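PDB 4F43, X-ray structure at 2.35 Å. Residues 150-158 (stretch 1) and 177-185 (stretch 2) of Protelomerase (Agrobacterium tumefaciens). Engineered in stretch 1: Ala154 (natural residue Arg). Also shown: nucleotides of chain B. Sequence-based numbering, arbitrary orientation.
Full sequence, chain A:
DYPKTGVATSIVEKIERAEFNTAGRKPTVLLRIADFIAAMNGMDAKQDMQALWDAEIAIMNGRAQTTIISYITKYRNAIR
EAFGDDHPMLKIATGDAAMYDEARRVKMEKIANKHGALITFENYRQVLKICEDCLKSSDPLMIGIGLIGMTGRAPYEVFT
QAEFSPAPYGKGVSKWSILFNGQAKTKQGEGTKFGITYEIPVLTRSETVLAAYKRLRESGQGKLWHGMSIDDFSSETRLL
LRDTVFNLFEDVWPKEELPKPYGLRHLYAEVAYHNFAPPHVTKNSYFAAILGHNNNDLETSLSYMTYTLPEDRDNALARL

Stretch 1, residues 150-158: MTGRAPYEV
Stretch 2, residues 177-185: SILFNGQAK

The end of one helix, a short linker and the start of the next pack against a strand and the loop that follows it through a small, mixed contact, in which Glu157 ties the two backbones together and Arg153 covers a phenylalanine ring, beside bound DNA. The two stretches bury 341 Å² in total. Stretch 1 enters as the last part of a helix, leaves it at Gly152 with positive phi (81/8), runs extended through Arg153 (-74/157) and Ala154 (-71/153), and starts a new helix at Pro155; Val158 N donates to Ala154 O at 2.7 Å in its first turn. Stretch 2 is a strand from Ser177 to Phe180, then a loop with a cis peptide bond before Gly182 and positive phi at Lys185 (61/17). The register is set by CA-CA distances of 8.4 Å for Thr151-Ile178 and 6.6 Å for Glu157-Ala184, so both chains advance in the same sense along the contact.

At the first end, Thr151 (chi1 t) places OG1 3.4 Å from Ile178 CD1, with Ile178 in p, t, a contact that buries OG1, which has no polar partner anywhere in the model. Next, Arg153 (m, m, chi3 102°, chi4 -178°) folds back on its own stretch: its NE donates to Thr151 O at 3.2 Å, and its NH1 adds a weak bond to Thr151 O at 3.3 Å. The fold lays its aliphatic part over one face of Phe180 (chi1 t, chi2 71°). Arg153 CG lies 3.5 Å from Phe180 CE1, and Arg153 CD sits 3.5 Å from the Phe180 ring centroid, 7° off the normal, a CH-pi contact. The charge is farther off, with Arg153 CZ 5.1 Å from the Phe180 centroid, so any cation-pi attraction is weak at most.

Glu157 (m, t, chi3 -15°) is the polar center. Its OE1 accepts from Ala154 N at 2.9 Å, satisfying an amide at the N-cap position, where a helix start leaves NH groups free. Its OE2 accepts from Ala184 N at 3.1 Å, the one direct hydrogen bond across the stretches. Glu157 OE1 also lies 3.6 Å from Phe180 CZ. Gln183 (t, p, chi3 -26°) starts with CB pointing away, yet its end returns: Gln183 OE1 is 3.1 Å from Glu157 OE2, but two acceptors cannot bond. Water 1 lies between them, 3.0 Å from Glu157 OE1 and 2.6 Å from Gln183 OE1, placed to donate to either, though it has more acceptors in reach than protons to give.

At the far end, Ala184 CB meets the edge of the Tyr156 ring (chi1 t, chi2 67°), 4.2 Å from Tyr156 CD2. Here both stretches reach the DNA that a protelomerase processes: Tyr156 N donates to DT23 OP1 at 2.7 Å, and Lys185 N to DT22 OP1 at 2.9 Å. Lys185 (m, t, p, t) sends NZ to DT14 O5' at 2.8 Å. Ala154, engineered from Arg, leaves its CB 3.7 Å from DT23 OP1.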

# COMPACT_ATOMS: atom_id res chain seq x y z
N MET A 150 4.95 11.54 -9.68
CA MET A 150 5.49 12.85 -9.32
C MET A 150 5.57 13.11 -7.81
O MET A 150 6.62 13.48 -7.30
CB MET A 150 4.69 13.97 -10.00
CG MET A 150 4.85 14.03 -11.51
SD MET A 150 6.46 14.62 -12.06
CE MET A 150 7.29 13.08 -12.46
N THR A 151 4.46 12.92 -7.11
CA THR A 151 4.42 13.20 -5.67
C THR A 151 4.82 11.99 -4.83
O THR A 151 5.16 12.12 -3.66
CB THR A 151 3.05 13.74 -5.21
OG1 THR A 151 3.20 14.43 -3.97
CG2 THR A 151 2.05 12.61 -5.04
N GLY A 152 4.76 10.80 -5.43
CA GLY A 152 5.26 9.60 -4.80
C GLY A 152 4.34 8.94 -3.79
O GLY A 152 4.73 7.99 -3.11
N ARG A 153 3.10 9.42 -3.69
CA ARG A 153 2.14 8.81 -2.78
C ARG A 153 1.63 7.48 -3.34
O ARG A 153 1.69 7.24 -4.54
CB ARG A 153 0.97 9.76 -2.51
CG ARG A 153 1.36 11.09 -1.87
CD ARG A 153 2.28 10.90 -0.68
NE ARG A 153 3.68 11.18 -1.01
CZ ARG A 153 4.68 11.05 -0.15
NH1 ARG A 153 5.92 11.33 -0.54
NH2 ARG A 153 4.45 10.64 1.09
N ALA A 154 1.14 6.63 -2.45
CA ALA A 154 0.62 5.32 -2.83
C ALA A 154 -0.70 5.46 -3.57
O ALA A 154 -1.42 6.43 -3.37
CB ALA A 154 0.45 4.45 -1.59
N PRO A 155 -1.01 4.48 -4.45
CA PRO A 155 -2.26 4.46 -5.22
C PRO A 155 -3.51 4.67 -4.36
O PRO A 155 -4.40 5.41 -4.77
CB PRO A 155 -2.26 3.06 -5.83
CG PRO A 155 -0.82 2.75 -6.02
CD PRO A 155 -0.11 3.39 -4.85
N TYR A 156 -3.56 4.04 -3.20
CA TYR A 156 -4.70 4.20 -2.30
C TYR A 156 -4.79 5.65 -1.82
O TYR A 156 -5.86 6.27 -1.88
CB TYR A 156 -4.60 3.25 -1.11
CG TYR A 156 -5.82 3.23 -0.23
CD1 TYR A 156 -7.03 2.74 -0.69
CD2 TYR A 156 -5.76 3.71 1.08
CE1 TYR A 156 -8.15 2.72 0.12
CE2 TYR A 156 -6.88 3.69 1.90
CZ TYR A 156 -8.07 3.20 1.41
OH TYR A 156 -9.18 3.18 2.22
N GLU A 157 -3.66 6.18 -1.37
CA GLU A 157 -3.58 7.56 -0.92
C GLU A 157 -3.97 8.52 -2.04
O GLU A 157 -4.82 9.39 -1.86
CB GLU A 157 -2.16 7.89 -0.44
CG GLU A 157 -1.69 7.05 0.73
CD GLU A 157 -0.22 7.23 1.02
OE1 GLU A 157 0.50 7.78 0.16
OE2 GLU A 157 0.23 6.83 2.12
N VAL A 158 -3.34 8.35 -3.20
CA VAL A 158 -3.58 9.21 -4.36
C VAL A 158 -5.03 9.22 -4.81
O VAL A 158 -5.66 10.28 -4.90
CB VAL A 158 -2.69 8.80 -5.56
CG1 VAL A 158 -3.12 9.55 -6.82
CG2 VAL A 158 -1.23 9.06 -5.26
N SER A 177 8.08 21.47 -3.70
CA SER A 177 7.55 20.77 -2.54
C SER A 177 6.10 21.15 -2.26
O SER A 177 5.70 22.30 -2.48
CB SER A 177 8.40 21.03 -1.29
OG SER A 177 8.11 22.30 -0.73
N ILE A 178 5.32 20.19 -1.77
CA ILE A 178 3.93 20.43 -1.40
C ILE A 178 3.63 19.81 -0.04
O ILE A 178 4.51 19.23 0.59
CB ILE A 178 2.96 19.82 -2.44
CG1 ILE A 178 3.10 18.30 -2.49
CG2 ILE A 178 3.20 20.43 -3.82
CD1 ILE A 178 2.21 17.64 -3.52
N LEU A 179 2.38 19.94 0.41
CA LEU A 179 1.95 19.33 1.66
C LEU A 179 1.07 18.12 1.38
O LEU A 179 0.49 18.01 0.30
CB LEU A 179 1.21 20.34 2.54
CG LEU A 179 1.96 21.63 2.87
CD1 LEU A 179 1.12 22.52 3.77
CD2 LEU A 179 3.30 21.32 3.52
N PHE A 180 0.97 17.21 2.34
CA PHE A 180 0.25 15.96 2.12
C PHE A 180 -0.54 15.47 3.34
O PHE A 180 -0.10 15.64 4.48
CB PHE A 180 1.22 14.87 1.65
CG PHE A 180 0.65 13.48 1.69
CD1 PHE A 180 -0.32 13.10 0.78
CD2 PHE A 180 1.09 12.56 2.63
CE1 PHE A 180 -0.85 11.82 0.81
CE2 PHE A 180 0.56 11.29 2.66
CZ PHE A 180 -0.41 10.91 1.75
N ASN A 181 -1.69 14.86 3.08
CA ASN A 181 -2.54 14.28 4.11
C ASN A 181 -3.62 13.42 3.46
O ASN A 181 -4.26 13.86 2.51
CB ASN A 181 -3.19 15.40 4.94
CG ASN A 181 -3.62 14.93 6.32
OD1 ASN A 181 -2.92 14.15 6.97
ND2 ASN A 181 -4.77 15.40 6.77
N GLY A 182 -3.83 12.21 3.96
CA GLY A 182 -3.04 11.66 5.05
C GLY A 182 -2.46 10.30 4.72
O GLY A 182 -2.88 9.64 3.77
N GLN A 183 -1.49 9.88 5.52
CA GLN A 183 -0.77 8.63 5.29
C GLN A 183 -1.68 7.42 5.46
O GLN A 183 -2.69 7.47 6.18
CB GLN A 183 0.42 8.54 6.25
CG GLN A 183 1.40 7.40 5.97
CD GLN A 183 2.37 7.72 4.85
OE1 GLN A 183 2.09 8.52 3.96
NE2 GLN A 183 3.54 7.08 4.89
N ALA A 184 -1.33 6.32 4.80
CA ALA A 184 -2.04 5.06 4.95
C ALA A 184 -1.19 4.06 5.72
O ALA A 184 -0.01 4.32 5.98
CB ALA A 184 -2.42 4.50 3.58
N LYS A 185 -1.79 2.94 6.09
CA LYS A 185 -1.11 1.85 6.80
C LYS A 185 -0.54 2.26 8.16
O LYS A 185 0.31 1.57 8.71
CB LYS A 185 0.01 1.26 5.93
CG LYS A 185 -0.45 0.69 4.60
CD LYS A 185 0.71 0.05 3.85
CE LYS A 185 1.35 -1.05 4.69
NZ LYS A 185 2.58 -1.58 4.06
P DT B 23 -2.55 0.57 -2.18
OP1 DT B 23 -2.05 1.88 -2.63
OP2 DT B 23 -3.96 0.19 -2.41
O5' DT B 23 -1.63 -0.57 -2.82
C5' DT B 23 -0.21 -0.44 -2.79
C4' DT B 23 0.45 -1.68 -3.37
O4' DT B 23 -0.00 -2.85 -2.64
C3' DT B 23 0.15 -1.96 -4.84
O3' DT B 23 1.34 -2.39 -5.50
C2' DT B 23 -0.87 -3.09 -4.78
C1' DT B 23 -0.34 -3.85 -3.58
N1 DT B 23 -1.32 -4.80 -2.96
C2 DT B 23 -1.04 -6.14 -3.00
O2 DT B 23 -0.03 -6.60 -3.51
N3 DT B 23 -1.98 -6.94 -2.42
C4 DT B 23 -3.16 -6.55 -1.81
O4 DT B 23 -3.93 -7.36 -1.32
C5 DT B 23 -3.40 -5.12 -1.80
C7 DT B 23 -4.64 -4.57 -1.18
C6 DT B 23 -2.48 -4.33 -2.37
P DT B 22 -4.61 0.73 4.70
OP1 DT B 22 -4.43 1.83 5.67
OP2 DT B 22 -5.97 0.26 4.36
O5' DT B 22 -3.86 1.13 3.34
C5' DT B 22 -4.11 0.41 2.13
C4' DT B 22 -2.86 -0.28 1.63
O4' DT B 22 -2.74 -1.57 2.29
C3' DT B 22 -2.84 -0.62 0.15
O3' DT B 22 -2.26 0.44 -0.61
C2' DT B 22 -1.97 -1.87 0.07
C1' DT B 22 -1.89 -2.38 1.50
N1 DT B 22 -2.29 -3.81 1.64
C2 DT B 22 -1.44 -4.79 1.16
O2 DT B 22 -0.37 -4.55 0.63
N3 DT B 22 -1.90 -6.07 1.33
C4 DT B 22 -3.08 -6.48 1.91
O4 DT B 22 -3.39 -7.66 2.01
C5 DT B 22 -3.92 -5.40 2.39
C7 DT B 22 -5.24 -5.71 3.04
C6 DT B 22 -3.49 -4.14 2.23
O5' DT B 14 4.52 0.46 4.09
C5' DT B 14 5.10 1.10 5.22
C4' DT B 14 4.32 0.77 6.48
O4' DT B 14 4.23 -0.67 6.63
C3' DT B 14 4.94 1.30 7.77
O3' DT B 14 3.97 2.05 8.50
C2' DT B 14 5.39 0.06 8.53
C1' DT B 14 4.46 -1.01 7.98
N1 DT B 14 5.04 -2.38 8.01
C2 DT B 14 4.34 -3.38 8.64
O2 DT B 14 3.26 -3.21 9.19
N3 DT B 14 4.95 -4.61 8.62
C4 DT B 14 6.16 -4.93 8.03
O4 DT B 14 6.62 -6.06 8.07
C5 DT B 14 6.84 -3.83 7.39
C7 DT B 14 8.16 -4.05 6.72
C6 DT B 14 6.25 -2.63 7.41
O HOH W 1 3.13 8.19 1.61